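Local structure of uncharacterized protein (Chondromyces crocatus, 6I86) at residues Gly60-Arg65 with Lys130-Glu135; Leu54-Glu59 with Arg121-His126; Ile10-Ser15 with Ala97-Glu102; Glu6-Ile11 with His108-Pro113. The protein is of unknown function but is encoded in the crocagin gene cluster and probably takes part in the biosynthesis of this ribosomally made, modified peptide. All blocks are in the same frame, centred on the assembly; numbering follows the deposited sequence.

Interaction 1 of 4, residues Gly60-Arg65 with Lys130-Glu135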
loop_
_atom_site.group_PDB
_atom_site.type_symbol
_atom_site.label_atom_id
_atom_site.label_comp_id
_atom_site.label_asym_id
_atom_site.label_seq_id
_atom_site.Cartn_x
_atom_site.Cartn_y
_atom_site.Cartn_z
ATOM N N GLY A 60 2.299 2.188 -14.600
ATOM C CA GLY A 60 3.738 2.245 -14.463
ATOM C C GLY A 60 4.214 1.221 -13.458
ATOM O O GLY A 60 3.463 0.337 -13.040
ATOM N N TYR A 61 5.483 1.343 -13.086
ATOM C CA TYR A 61 6.074 0.561 -12.009
ATOM C C TYR A 61 6.414 1.506 -10.870
ATOM O O TYR A 61 7.027 2.554 -11.095
ATOM C CB TYR A 61 7.334 -0.172 -12.472
ATOM C CG TYR A 61 7.081 -1.491 -13.163
ATOM C CD1 TYR A 61 6.807 -1.543 -14.521
ATOM C CD2 TYR A 61 7.131 -2.685 -12.457
ATOM C CE1 TYR A 61 6.584 -2.748 -15.160
ATOM C CE2 TYR A 61 6.909 -3.896 -13.086
ATOM C CZ TYR A 61 6.635 -3.923 -14.437
ATOM O OH TYR A 61 6.414 -5.127 -15.069
ATOM N N PHE A 62 6.025 1.140 -9.654
ATOM C CA PHE A 62 6.091 2.064 -8.534
ATOM C C PHE A 62 6.723 1.404 -7.321
ATOM O O PHE A 62 6.449 0.240 -7.014
ATOM C CB PHE A 62 4.694 2.588 -8.195
ATOM C CG PHE A 62 3.950 3.102 -9.392
ATOM C CD1 PHE A 62 4.321 4.297 -9.991
ATOM C CD2 PHE A 62 2.908 2.374 -9.945
ATOM C CE1 PHE A 62 3.652 4.772 -11.109
ATOM C CE2 PHE A 62 2.231 2.844 -11.065
ATOM C CZ PHE A 62 2.604 4.045 -11.646
ATOM N N LYS A 63 7.567 2.168 -6.636
ATOM C CA LYS A 63 8.248 1.722 -5.429
ATOM C C LYS A 63 7.505 2.287 -4.225
ATOM O O LYS A 63 7.373 3.509 -4.089
ATOM C CB LYS A 63 9.707 2.177 -5.435
ATOM C CG LYS A 63 10.469 1.880 -4.153
ATOM C CD LYS A 63 11.906 2.391 -4.232
ATOM C CE LYS A 63 12.721 1.624 -5.262
ATOM N NZ LYS A 63 14.113 2.148 -5.379
ATOM N N VAL A 64 7.016 1.403 -3.360
ATOM C CA VAL A 64 6.251 1.789 -2.182
ATOM C C VAL A 64 7.000 1.303 -0.953
ATOM O O VAL A 64 7.230 0.098 -0.794
ATOM C CB VAL A 64 4.823 1.222 -2.211
ATOM C CG1 VAL A 64 4.028 1.719 -1.008
ATOM C CG2 VAL A 64 4.127 1.599 -3.509
ATOM N N ARG A 65 7.385 2.237 -0.091
ATOM C CA ARG A 65 8.000 1.907 1.186
ATOM C C ARG A 65 6.922 1.849 2.257
ATOM O O ARG A 65 6.092 2.757 2.361
ATOM C CB ARG A 65 9.063 2.939 1.561
ATOM C CG ARG A 65 9.700 2.699 2.919
ATOM C CD ARG A 65 10.788 3.723 3.203
ATOM N NE ARG A 65 11.824 3.719 2.173
ATOM C CZ ARG A 65 12.583 4.769 1.877
ATOM N NH1 ARG A 65 12.424 5.908 2.534
ATOM N NH2 ARG A 65 13.501 4.680 0.925
ATOM N N LYS A 130 7.524 10.010 -12.957
ATOM C CA LYS A 130 8.811 9.645 -13.535
ATOM C C LYS A 130 8.864 8.198 -13.999
ATOM O O LYS A 130 9.829 7.816 -14.667
ATOM C CB LYS A 130 9.944 9.858 -12.527
ATOM C CG LYS A 130 10.182 11.285 -12.082
ATOM C CD LYS A 130 11.270 11.317 -11.014
ATOM C CE LYS A 130 11.423 12.699 -10.403
ATOM N NZ LYS A 130 12.387 12.683 -9.267
ATOM N N HIS A 131 7.858 7.387 -13.663
ATOM C CA HIS A 131 7.989 5.936 -13.718
ATOM C C HIS A 131 6.877 5.273 -14.521
ATOM O O HIS A 131 6.604 4.083 -14.331
ATOM C CB HIS A 131 8.039 5.380 -12.295
ATOM C CG HIS A 131 9.133 5.977 -11.465
ATOM N ND1 HIS A 131 8.904 6.568 -10.241
ATOM C CD2 HIS A 131 10.463 6.092 -11.696
ATOM C CE1 HIS A 131 10.048 7.014 -9.751
ATOM N NE2 HIS A 131 11.009 6.736 -10.614
ATOM N N TYR A 132 6.234 6.017 -15.422
ATOM C CA TYR A 132 5.240 5.421 -16.305
ATOM C C TYR A 132 5.875 4.570 -17.395
ATOM O O TYR A 132 5.210 3.677 -17.932
ATOM C CB TYR A 132 4.374 6.512 -16.938
ATOM C CG TYR A 132 3.566 7.312 -15.943
ATOM C CD1 TYR A 132 2.989 6.700 -14.838
ATOM C CD2 TYR A 132 3.380 8.678 -16.106
ATOM C CE1 TYR A 132 2.247 7.428 -13.924
ATOM C CE2 TYR A 132 2.640 9.412 -15.199
ATOM C CZ TYR A 132 2.077 8.782 -14.108
ATOM O OH TYR A 132 1.340 9.509 -13.200
ATOM N N ASP A 133 7.140 4.820 -17.730
ATOM C CA ASP A 133 7.826 4.116 -18.806
ATOM C C ASP A 133 8.774 3.036 -18.302
ATOM O O ASP A 133 9.525 2.467 -19.101
ATOM C CB ASP A 133 8.594 5.108 -19.682
ATOM C CG ASP A 133 7.677 6.045 -20.445
ATOM O OD1 ASP A 133 6.520 5.660 -20.710
ATOM O OD2 ASP A 133 8.118 7.164 -20.786
ATOM N N VAL A 134 8.767 2.744 -17.000
ATOM C CA VAL A 134 9.605 1.671 -16.480
ATOM C C VAL A 134 9.112 0.342 -17.033
ATOM O O VAL A 134 7.920 0.021 -16.957
ATOM C CB VAL A 134 9.605 1.688 -14.944
ATOM C CG1 VAL A 134 10.457 0.560 -14.403
ATOM C CG2 VAL A 134 10.119 3.023 -14.435
ATOM N N GLU A 135 10.033 -0.436 -17.605
ATOM C CA GLU A 135 9.652 -1.669 -18.287
ATOM C C GLU A 135 9.439 -2.826 -17.321
ATOM O O GLU A 135 8.617 -3.709 -17.590
ATOM C CB GLU A 135 10.717 -2.054 -19.314
ATOM C CG GLU A 135 10.897 -1.055 -20.442
ATOM C CD GLU A 135 12.211 -1.243 -21.173
ATOM O OE1 GLU A 135 12.719 -0.261 -21.755
ATOM O OE2 GLU A 135 12.738 -2.375 -21.163
#
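Y61 N donates to H131 O at 3.2 Å (N-H...O angle 154°), and the adjoining G60 CA, which bears no CB, approaches the same oxygen in a CH...O contact at 3.4 Å. Beyond this bond Y61 carries most of the packing. Its CG stands anti to its own carbonyl carbon (chi1 -84°), and its CB rests on V134 CG1 at 3.7 Å. The ring slants past the loop backbone, with CD1 3.1 Å from V134 O and CE1 close to E135 O, although E135 is poorly ordered. An alanine here removes the ring, which would probably open a gap beside the V134 and E135 carbonyls and leave P13 without its aromatic neighbour. H131 CB lies 3.2 Å from Y61 O, a buried oxygen with no polar partner. The imidazole itself leads away, to D147 and E144. F62 and Y132 meet rim to rim, CZ to CE1 at 4.1 Å, while Y132 OH bonds to E128. The loop after helix 125-128 thus closes over the start of strand 60-69, holding Y61 through H131; farther on K63 bonds to D147 and R65 to G148, where strand 148-154 takes over, whereas G60, F62 and V64 pair with strand 4-14.

Interaction 2 of 4, residues Leu54-Glu59 with Arg121-His126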
loop_
_atom_site.group_PDB
_atom_site.type_symbol
_atom_site.label_atom_id
_atom_site.label_comp_id
_atom_site.label_asym_id
_atom_site.label_seq_id
_atom_site.Cartn_x
_atom_site.Cartn_y
_atom_site.Cartn_z
ATOM N N LEU A 54 -4.203 2.649 -2.798
ATOM C CA LEU A 54 -3.194 3.531 -3.379
ATOM C C LEU A 54 -3.507 3.722 -4.858
ATOM O O LEU A 54 -3.264 2.822 -5.670
ATOM C CB LEU A 54 -1.793 2.956 -3.193
ATOM C CG LEU A 54 -1.143 3.086 -1.819
ATOM C CD1 LEU A 54 -0.055 2.042 -1.652
ATOM C CD2 LEU A 54 -0.561 4.477 -1.670
ATOM N N GLN A 55 -4.032 4.893 -5.207
ATOM C CA GLN A 55 -4.378 5.202 -6.587
ATOM C C GLN A 55 -3.177 5.777 -7.324
ATOM O O GLN A 55 -2.420 6.584 -6.776
ATOM C CB GLN A 55 -5.547 6.190 -6.645
ATOM C CG GLN A 55 -5.903 6.659 -8.049
ATOM C CD GLN A 55 -7.380 6.962 -8.210
ATOM O OE1 GLN A 55 -8.235 6.229 -7.715
ATOM N NE2 GLN A 55 -7.688 8.047 -8.913
ATOM N N VAL A 56 -2.999 5.345 -8.571
ATOM C CA VAL A 56 -2.019 5.934 -9.470
ATOM C C VAL A 56 -2.770 6.543 -10.645
ATOM O O VAL A 56 -3.901 6.161 -10.961
ATOM C CB VAL A 56 -0.970 4.917 -9.963
ATOM C CG1 VAL A 56 -0.224 4.316 -8.784
ATOM C CG2 VAL A 56 -1.627 3.833 -10.805
ATOM N N VAL A 57 -2.123 7.511 -11.290
ATOM C CA VAL A 57 -2.766 8.250 -12.369
ATOM C C VAL A 57 -2.711 7.465 -13.673
ATOM O O VAL A 57 -3.679 7.444 -14.442
ATOM C CB VAL A 57 -2.109 9.634 -12.505
ATOM C CG1 VAL A 57 -2.910 10.513 -13.436
ATOM C CG2 VAL A 57 -1.969 10.286 -11.140
ATOM N N LEU A 58 -1.579 6.819 -13.948
ATOM C CA LEU A 58 -1.403 6.064 -15.180
ATOM C C LEU A 58 -0.569 4.828 -14.879
ATOM O O LEU A 58 0.043 4.713 -13.814
ATOM C CB LEU A 58 -0.730 6.913 -16.271
ATOM C CG LEU A 58 -1.330 8.286 -16.594
ATOM C CD1 LEU A 58 -0.282 9.179 -17.231
ATOM C CD2 LEU A 58 -2.555 8.168 -17.495
ATOM N N GLU A 59 -0.547 3.905 -15.838
ATOM C CA GLU A 59 0.170 2.648 -15.653
ATOM C C GLU A 59 1.673 2.882 -15.543
ATOM O O GLU A 59 2.252 3.675 -16.291
ATOM C CB GLU A 59 -0.131 1.691 -16.808
ATOM C CG GLU A 59 0.973 0.671 -17.092
ATOM C CD GLU A 59 0.945 -0.517 -16.146
ATOM O OE1 GLU A 59 2.018 -1.106 -15.892
ATOM O OE2 GLU A 59 -0.149 -0.868 -15.662
ATOM N N ARG A 121 -0.939 7.595 4.343
ATOM C CA ARG A 121 -0.562 7.449 2.945
ATOM C C ARG A 121 0.066 8.752 2.477
ATOM O O ARG A 121 -0.620 9.776 2.386
ATOM C CB ARG A 121 -1.760 7.104 2.064
ATOM C CG ARG A 121 -1.435 7.192 0.576
ATOM C CD ARG A 121 -2.659 6.985 -0.295
ATOM N NE ARG A 121 -3.404 8.215 -0.534
ATOM C CZ ARG A 121 -3.248 8.970 -1.617
ATOM N NH1 ARG A 121 -2.368 8.619 -2.546
ATOM N NH2 ARG A 121 -3.966 10.074 -1.773
ATOM N N GLU A 122 1.360 8.713 2.185
ATOM C CA GLU A 122 2.071 9.827 1.576
ATOM C C GLU A 122 2.438 9.435 0.153
ATOM O O GLU A 122 2.996 8.356 -0.069
ATOM C CB GLU A 122 3.328 10.181 2.368
ATOM C CG GLU A 122 3.044 10.668 3.772
ATOM C CD GLU A 122 4.304 10.949 4.560
ATOM O OE1 GLU A 122 4.606 12.137 4.793
ATOM O OE2 GLU A 122 4.993 9.979 4.946
ATOM N N TRP A 123 2.123 10.302 -0.805
ATOM C CA TRP A 123 2.372 9.988 -2.203
ATOM C C TRP A 123 2.911 11.213 -2.921
ATOM O O TRP A 123 2.479 12.341 -2.663
ATOM C CB TRP A 123 1.096 9.494 -2.896
ATOM C CG TRP A 123 1.361 8.808 -4.188
ATOM C CD1 TRP A 123 1.351 9.366 -5.431
ATOM C CD2 TRP A 123 1.690 7.428 -4.368
ATOM N NE1 TRP A 123 1.645 8.416 -6.378
ATOM C CE2 TRP A 123 1.859 7.217 -5.750
ATOM C CE3 TRP A 123 1.854 6.349 -3.495
ATOM C CZ2 TRP A 123 2.186 5.971 -6.278
ATOM C CZ3 TRP A 123 2.179 5.117 -4.020
ATOM C CH2 TRP A 123 2.341 4.935 -5.399
ATOM N N SER A 124 3.861 10.980 -3.819
ATOM C CA SER A 124 4.441 12.021 -4.661
ATOM C C SER A 124 3.981 11.768 -6.092
ATOM O O SER A 124 4.461 10.842 -6.753
ATOM C CB SER A 124 5.963 12.020 -4.562
ATOM O OG SER A 124 6.526 12.962 -5.456
ATOM N N VAL A 125 3.036 12.582 -6.565
ATOM C CA VAL A 125 2.632 12.509 -7.966
ATOM C C VAL A 125 3.798 12.886 -8.871
ATOM O O VAL A 125 3.942 12.345 -9.975
ATOM C CB VAL A 125 1.404 13.410 -8.210
ATOM C CG1 VAL A 125 0.979 13.353 -9.666
ATOM C CG2 VAL A 125 0.255 12.998 -7.303
ATOM N N HIS A 126 4.653 13.806 -8.416
ATOM C CA HIS A 126 5.833 14.178 -9.191
ATOM C C HIS A 126 6.762 12.986 -9.383
ATOM O O HIS A 126 7.266 12.746 -10.487
ATOM C CB HIS A 126 6.563 15.328 -8.500
ATOM C CG HIS A 126 7.581 16.003 -9.367
ATOM N ND1 HIS A 126 8.927 16.003 -9.073
ATOM C CD2 HIS A 126 7.448 16.699 -10.521
ATOM C CE1 HIS A 126 9.580 16.672 -10.008
ATOM N NE2 HIS A 126 8.705 17.105 -10.898
HETATM O O HOH W 1 -1.308 6.439 -4.219
#
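L54 CD2 touches both the aliphatic part of R121 and the indole of W123, 3.5 Å from R121 CD and 3.6 Å from W123 CE3. The leucine and arginine side chains run alongside each other with opposite headings, whereas L54 comes to the indole at a slant. V56 does the same farther along the ring, its CG1 3.9 Å from W123 CZ2. One face of the indole is turned to Q55 O. Over that same face sits a water, its height above the ring plane 3.1 Å and its position offset toward the rim. This water donates to Q55 O at 2.8 Å and accepts a weak bond from R121 NH1 at 2.9 Å, bridging the segments where no direct hydrogen bond forms. The R121 chain bends at chi3 (87°), which turns NE out of line with the extended part of the side chain. NE pairs with E84, and NH2 binds a glycerol that probably came from the crystallisation liquor. W123 NE1 donates to E128, in the helix that S124 caps. Strand 51-55, outermost in the antiparallel sheet, here packs against strand 115-123 of the mixed sheet, with V64 and I150 also touching L54 and V82 touching W123.

Interaction 3 of 4, residues Ile10-Ser15 with Ala97-Glu102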
loop_
_atom_site.group_PDB
_atom_site.type_symbol
_atom_site.label_atom_id
_atom_site.label_comp_id
_atom_site.label_asym_id
_atom_site.label_seq_id
_atom_site.Cartn_x
_atom_site.Cartn_y
_atom_site.Cartn_z
ATOM N N ILE A 10 8.372 -2.491 -1.687
ATOM C CA ILE A 10 7.943 -3.325 -2.801
ATOM C C ILE A 10 7.950 -2.483 -4.068
ATOM O O ILE A 10 7.733 -1.266 -4.039
ATOM C CB ILE A 10 6.548 -3.949 -2.578
ATOM C CG1 ILE A 10 5.482 -2.861 -2.432
ATOM C CG2 ILE A 10 6.556 -4.864 -1.361
ATOM C CD1 ILE A 10 4.071 -3.403 -2.348
ATOM N N ILE A 11 8.211 -3.145 -5.190
ATOM C CA ILE A 11 8.129 -2.539 -6.512
ATOM C C ILE A 11 7.180 -3.395 -7.333
ATOM O O ILE A 11 7.428 -4.592 -7.524
ATOM C CB ILE A 11 9.504 -2.441 -7.190
ATOM C CG1 ILE A 11 10.487 -1.665 -6.315
ATOM C CG2 ILE A 11 9.376 -1.785 -8.554
ATOM C CD1 ILE A 11 11.883 -1.602 -6.890
ATOM N N LEU A 12 6.090 -2.795 -7.803
ATOM C CA LEU A 12 5.101 -3.556 -8.552
ATOM C C LEU A 12 4.507 -2.679 -9.646
ATOM O O LEU A 12 4.496 -1.452 -9.511
ATOM C CB LEU A 12 3.979 -4.090 -7.646
ATOM C CG LEU A 12 3.458 -3.371 -6.394
ATOM C CD1 LEU A 12 3.269 -1.873 -6.586
ATOM C CD2 LEU A 12 2.147 -4.017 -5.980
ATOM N N PRO A 13 4.019 -3.282 -10.723
ATOM C CA PRO A 13 3.278 -2.504 -11.721
ATOM C C PRO A 13 1.832 -2.303 -11.299
ATOM O O PRO A 13 1.261 -3.090 -10.541
ATOM C CB PRO A 13 3.368 -3.377 -12.976
ATOM C CG PRO A 13 3.398 -4.778 -12.431
ATOM C CD PRO A 13 4.144 -4.698 -11.109
ATOM N N ALA A 14 1.241 -1.226 -11.812
ATOM C CA ALA A 14 -0.154 -0.921 -11.534
ATOM C C ALA A 14 -0.644 0.107 -12.540
ATOM O O ALA A 14 0.102 1.003 -12.945
ATOM C CB ALA A 14 -0.344 -0.400 -10.105
ATOM N N SER A 15 -1.909 -0.037 -12.940
ATOM C CA SER A 15 -2.548 0.917 -13.832
ATOM C C SER A 15 -3.554 1.822 -13.135
ATOM O O SER A 15 -3.790 2.934 -13.616
ATOM C CB SER A 15 -3.250 0.184 -14.986
ATOM O OG SER A 15 -4.305 -0.637 -14.513
ATOM N N ALA A 97 -0.083 -7.137 -0.445
ATOM C CA ALA A 97 -0.485 -6.181 -1.463
ATOM C C ALA A 97 -0.865 -6.895 -2.751
ATOM O O ALA A 97 -0.304 -7.941 -3.090
ATOM C CB ALA A 97 0.632 -5.168 -1.745
ATOM N N CYS A 98 -1.829 -6.312 -3.463
ATOM C CA CYS A 98 -2.182 -6.742 -4.807
ATOM C C CYS A 98 -2.539 -5.504 -5.622
ATOM O O CYS A 98 -2.450 -4.372 -5.138
ATOM C CB CYS A 98 -3.325 -7.763 -4.778
ATOM S SG CYS A 98 -4.982 -7.058 -4.770
ATOM N N THR A 99 -2.919 -5.722 -6.878
ATOM C CA THR A 99 -3.443 -4.672 -7.739
ATOM C C THR A 99 -4.713 -5.183 -8.402
ATOM O O THR A 99 -5.006 -6.381 -8.389
ATOM C CB THR A 99 -2.430 -4.234 -8.811
ATOM O OG1 THR A 99 -2.390 -5.208 -9.859
ATOM C CG2 THR A 99 -1.031 -4.067 -8.218
ATOM N N THR A 100 -5.482 -4.261 -8.983
ATOM C CA THR A 100 -6.616 -4.686 -9.792
ATOM C C THR A 100 -6.174 -5.328 -11.100
ATOM O O THR A 100 -6.999 -5.955 -11.773
ATOM C CB THR A 100 -7.550 -3.506 -10.075
ATOM O OG1 THR A 100 -6.794 -2.401 -10.587
ATOM C CG2 THR A 100 -8.272 -3.083 -8.801
ATOM N N ASP A 101 -4.898 -5.191 -11.468
ATOM C CA ASP A 101 -4.364 -5.900 -12.625
ATOM C C ASP A 101 -3.981 -7.334 -12.272
ATOM O O ASP A 101 -4.176 -8.248 -13.081
ATOM C CB ASP A 101 -3.154 -5.152 -13.194
ATOM C CG ASP A 101 -3.477 -3.720 -13.580
ATOM O OD1 ASP A 101 -4.530 -3.499 -14.212
ATOM O OD2 ASP A 101 -2.671 -2.816 -13.268
ATOM N N GLU A 102 -3.435 -7.546 -11.071
ATOM C CA GLU A 102 -2.982 -8.861 -10.614
ATOM C C GLU A 102 -3.588 -9.144 -9.246
ATOM O O GLU A 102 -2.930 -8.968 -8.212
ATOM C CB GLU A 102 -1.455 -8.936 -10.561
ATOM C CG GLU A 102 -0.767 -8.488 -11.837
ATOM C CD GLU A 102 0.734 -8.687 -11.791
ATOM O OE1 GLU A 102 1.175 -9.852 -11.717
ATOM O OE2 GLU A 102 1.470 -7.680 -11.827
HETATM O O HOH W 2 -0.132 -5.366 -11.129
#
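A single water stitches P13 to T99 and E102, accepting from T99 OG1 at 2.6 Å and donating both to P13 O at 2.7 Å and to E102 OE2 at 2.9 Å. T99 OG1 also heads an ST motif, in which it accepts from the backbone N of E102, three residues on, and more weakly from that of D101. The threonine hydroxyl is thus held by the turn on one hand and by the water on the other. The two strands belong to different sheets, 4-14 at the edge of the mixed sheet and 94-99 inside the antiparallel one. Their short segments run 24° apart with axes 8.0 Å from each other, and no backbone bond joins them.

Where strand 4-14 ends, the D101 carboxylate takes S15 with both oxygens. S15 N donates to OD2 at 2.9 Å with a bent N-H...O angle of 134°. S15 OG, set between its own backbone N and carbonyl carbon (chi1 64°), donates to the syn lone pair of OD1 at 2.9 Å. An alanine here removes the hydroxyl, which would probably leave D101 OD1 without its donor and the carboxylate freer to turn about its remaining bond to the backbone N. P13 CG packs on E102 OE2, the two side chains crossing at about a right angle. Beside the water, T99 CG2 sits 3.4 Å from P13 O and also touches L12 CD2 and A14 CB. Deeper in, I10 CD1 meets A97 CB at 3.9 Å.

Interaction 4 of 4, residues Glu6-Ile11 with His108-Pro113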
loop_
_atom_site.group_PDB
_atom_site.type_symbol
_atom_site.label_atom_id
_atom_site.label_comp_id
_atom_site.label_asym_id
_atom_site.label_seq_id
_atom_site.Cartn_x
_atom_site.Cartn_y
_atom_site.Cartn_z
ATOM N N GLU A 6 9.638 -1.483 11.785
ATOM C CA GLU A 6 9.834 -2.389 10.662
ATOM C C GLU A 6 9.701 -1.601 9.368
ATOM O O GLU A 6 8.869 -0.697 9.262
ATOM C CB GLU A 6 8.834 -3.552 10.677
ATOM C CG GLU A 6 8.907 -4.398 11.938
ATOM C CD GLU A 6 7.850 -5.479 11.981
ATOM O OE1 GLU A 6 7.810 -6.225 12.983
ATOM O OE2 GLU A 6 7.069 -5.592 11.014
ATOM N N VAL A 7 10.547 -1.931 8.392
ATOM C CA VAL A 7 10.572 -1.216 7.116
ATOM C C VAL A 7 10.772 -2.223 5.991
ATOM O O VAL A 7 11.629 -3.109 6.082
ATOM C CB VAL A 7 11.680 -0.140 7.064
ATOM C CG1 VAL A 7 11.594 0.650 5.766
ATOM C CG2 VAL A 7 11.596 0.801 8.263
ATOM N N ALA A 8 9.985 -2.079 4.924
ATOM C CA ALA A 8 10.184 -2.860 3.712
ATOM C C ALA A 8 9.685 -2.059 2.518
ATOM O O ALA A 8 8.838 -1.170 2.646
ATOM C CB ALA A 8 9.471 -4.216 3.778
ATOM N N GLU A 9 10.226 -2.387 1.347
ATOM C CA GLU A 9 9.828 -1.756 0.097
ATOM C C GLU A 9 9.393 -2.819 -0.899
ATOM O O GLU A 9 9.971 -3.910 -0.952
ATOM C CB GLU A 9 10.965 -0.926 -0.517
ATOM C CG GLU A 9 11.408 0.262 0.314
ATOM C CD GLU A 9 12.602 0.968 -0.294
ATOM O OE1 GLU A 9 12.951 0.651 -1.451
ATOM O OE2 GLU A 9 13.193 1.837 0.382
ATOM N N ILE A 10 8.372 -2.491 -1.687
ATOM C CA ILE A 10 7.943 -3.325 -2.801
ATOM C C ILE A 10 7.950 -2.483 -4.068
ATOM O O ILE A 10 7.733 -1.266 -4.039
ATOM C CB ILE A 10 6.548 -3.949 -2.578
ATOM C CG1 ILE A 10 5.482 -2.861 -2.432
ATOM C CG2 ILE A 10 6.556 -4.864 -1.361
ATOM C CD1 ILE A 10 4.071 -3.403 -2.348
ATOM N N ILE A 11 8.211 -3.145 -5.190
ATOM C CA ILE A 11 8.129 -2.539 -6.512
ATOM C C ILE A 11 7.180 -3.395 -7.333
ATOM O O ILE A 11 7.428 -4.592 -7.524
ATOM C CB ILE A 11 9.504 -2.441 -7.190
ATOM C CG1 ILE A 11 10.487 -1.665 -6.315
ATOM C CG2 ILE A 11 9.376 -1.785 -8.554
ATOM C CD1 ILE A 11 11.883 -1.602 -6.890
ATOM N N HIS A 108 3.915 -10.138 -0.102
ATOM C CA HIS A 108 4.146 -9.876 1.311
ATOM C C HIS A 108 4.857 -8.542 1.488
ATOM O O HIS A 108 5.883 -8.281 0.852
ATOM C CB HIS A 108 4.968 -10.995 1.944
ATOM C CG HIS A 108 5.207 -10.802 3.409
ATOM N ND1 HIS A 108 6.450 -10.939 3.989
ATOM C CD2 HIS A 108 4.360 -10.470 4.412
ATOM C CE1 HIS A 108 6.356 -10.706 5.285
ATOM N NE2 HIS A 108 5.098 -10.420 5.569
ATOM N N VAL A 109 4.309 -7.698 2.355
ATOM C CA VAL A 109 4.871 -6.385 2.650
ATOM C C VAL A 109 5.583 -6.388 3.996
ATOM O O VAL A 109 6.801 -6.204 4.070
ATOM C CB VAL A 109 3.778 -5.295 2.601
ATOM C CG1 VAL A 109 4.382 -3.956 2.921
ATOM C CG2 VAL A 109 3.088 -5.279 1.244
ATOM N N LEU A 110 4.834 -6.594 5.075
ATOM C CA LEU A 110 5.373 -6.657 6.421
ATOM C C LEU A 110 4.489 -7.576 7.249
ATOM O O LEU A 110 3.297 -7.726 6.974
ATOM C CB LEU A 110 5.441 -5.265 7.073
ATOM C CG LEU A 110 6.543 -4.281 6.677
ATOM C CD1 LEU A 110 6.348 -2.943 7.383
ATOM C CD2 LEU A 110 7.913 -4.856 6.995
ATOM N N THR A 111 5.084 -8.197 8.261
ATOM C CA THR A 111 4.331 -8.890 9.298
ATOM C C THR A 111 4.468 -8.090 10.585
ATOM O O THR A 111 5.573 -7.947 11.119
ATOM C CB THR A 111 4.818 -10.325 9.497
ATOM O OG1 THR A 111 4.518 -11.094 8.324
ATOM C CG2 THR A 111 4.124 -10.954 10.698
ATOM N N VAL A 112 3.350 -7.563 11.069
ATOM C CA VAL A 112 3.329 -6.699 12.246
ATOM C C VAL A 112 2.470 -7.386 13.301
ATOM O O VAL A 112 1.817 -8.393 12.989
ATOM C CB VAL A 112 2.797 -5.303 11.889
ATOM C CG1 VAL A 112 3.717 -4.627 10.880
ATOM C CG2 VAL A 112 1.377 -5.403 11.352
ATOM N N PRO A 113 2.450 -6.920 14.548
ATOM C CA PRO A 113 1.514 -7.484 15.528
ATOM C C PRO A 113 0.080 -7.311 15.065
ATOM O O PRO A 113 -0.278 -6.269 14.493
ATOM C CB PRO A 113 1.792 -6.663 16.796
ATOM C CG PRO A 113 3.204 -6.232 16.648
ATOM C CD PRO A 113 3.387 -5.969 15.179
#
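E6 OE2 lies 2.8 Å from T111 O, and the side chain of the same threonine is engaged by H108, whose NE2 shares with T111 OG1 a hydrogen bond of 2.9 Å in which either could donate. The E6 chain is extended beyond CG and reaches across to this point, where OE2 also comes within 3.5 Å of V112 CG1. L110 fills the space nearer the backbone of the opposite strand. Its CD2 branch touches A8 CB at 3.6 Å and E6 CB at 4.0 Å. CD1 lies instead beside E6 O. V109 and L110 form a classic beta bulge, both residues facing L95 of the neighbouring strand 94-99. Strand 107-111 is an edge strand of the antiparallel sheet and strand 4-14 one of the mixed sheet, so two sheet edges face each other here. Their segments run antiparallel at 174° with axes 6.7 Å apart, but side chains make the contact: strand 4-14 bonds through its backbone to strand 60-69. A8 CB comes up to V109 O at 3.3 Å. Farther along, I10 and V109 cross at about a right angle, CD1 to CG2 at 4.2 Å.

How the interactions relate
Strand 4-14 carries interactions 3 and 4, which share I10 and I11 and also meet where A97 CB touches V109 CG2 at 3.9 Å. Beside it, strand 60-69 brings in interaction 1: V64 N lies 2.8 Å from I10 O, a probable hydrogen bond, and R65 NH2 forms a salt bridge of 2.9 Å to E9 OE2. Interactions 1 and 2 have centres about 10 Å apart and touch through F62 CE2 and V56 CG1 at 3.7 Å. E59 of interaction 2 brings OE2 to 4.0 Å from D101 OD2 of interaction 3, like charges close together. Interactions 2 and 4 stay about 7 Å apart at their nearest atoms. The bound glycerol is at R121 of interaction 2.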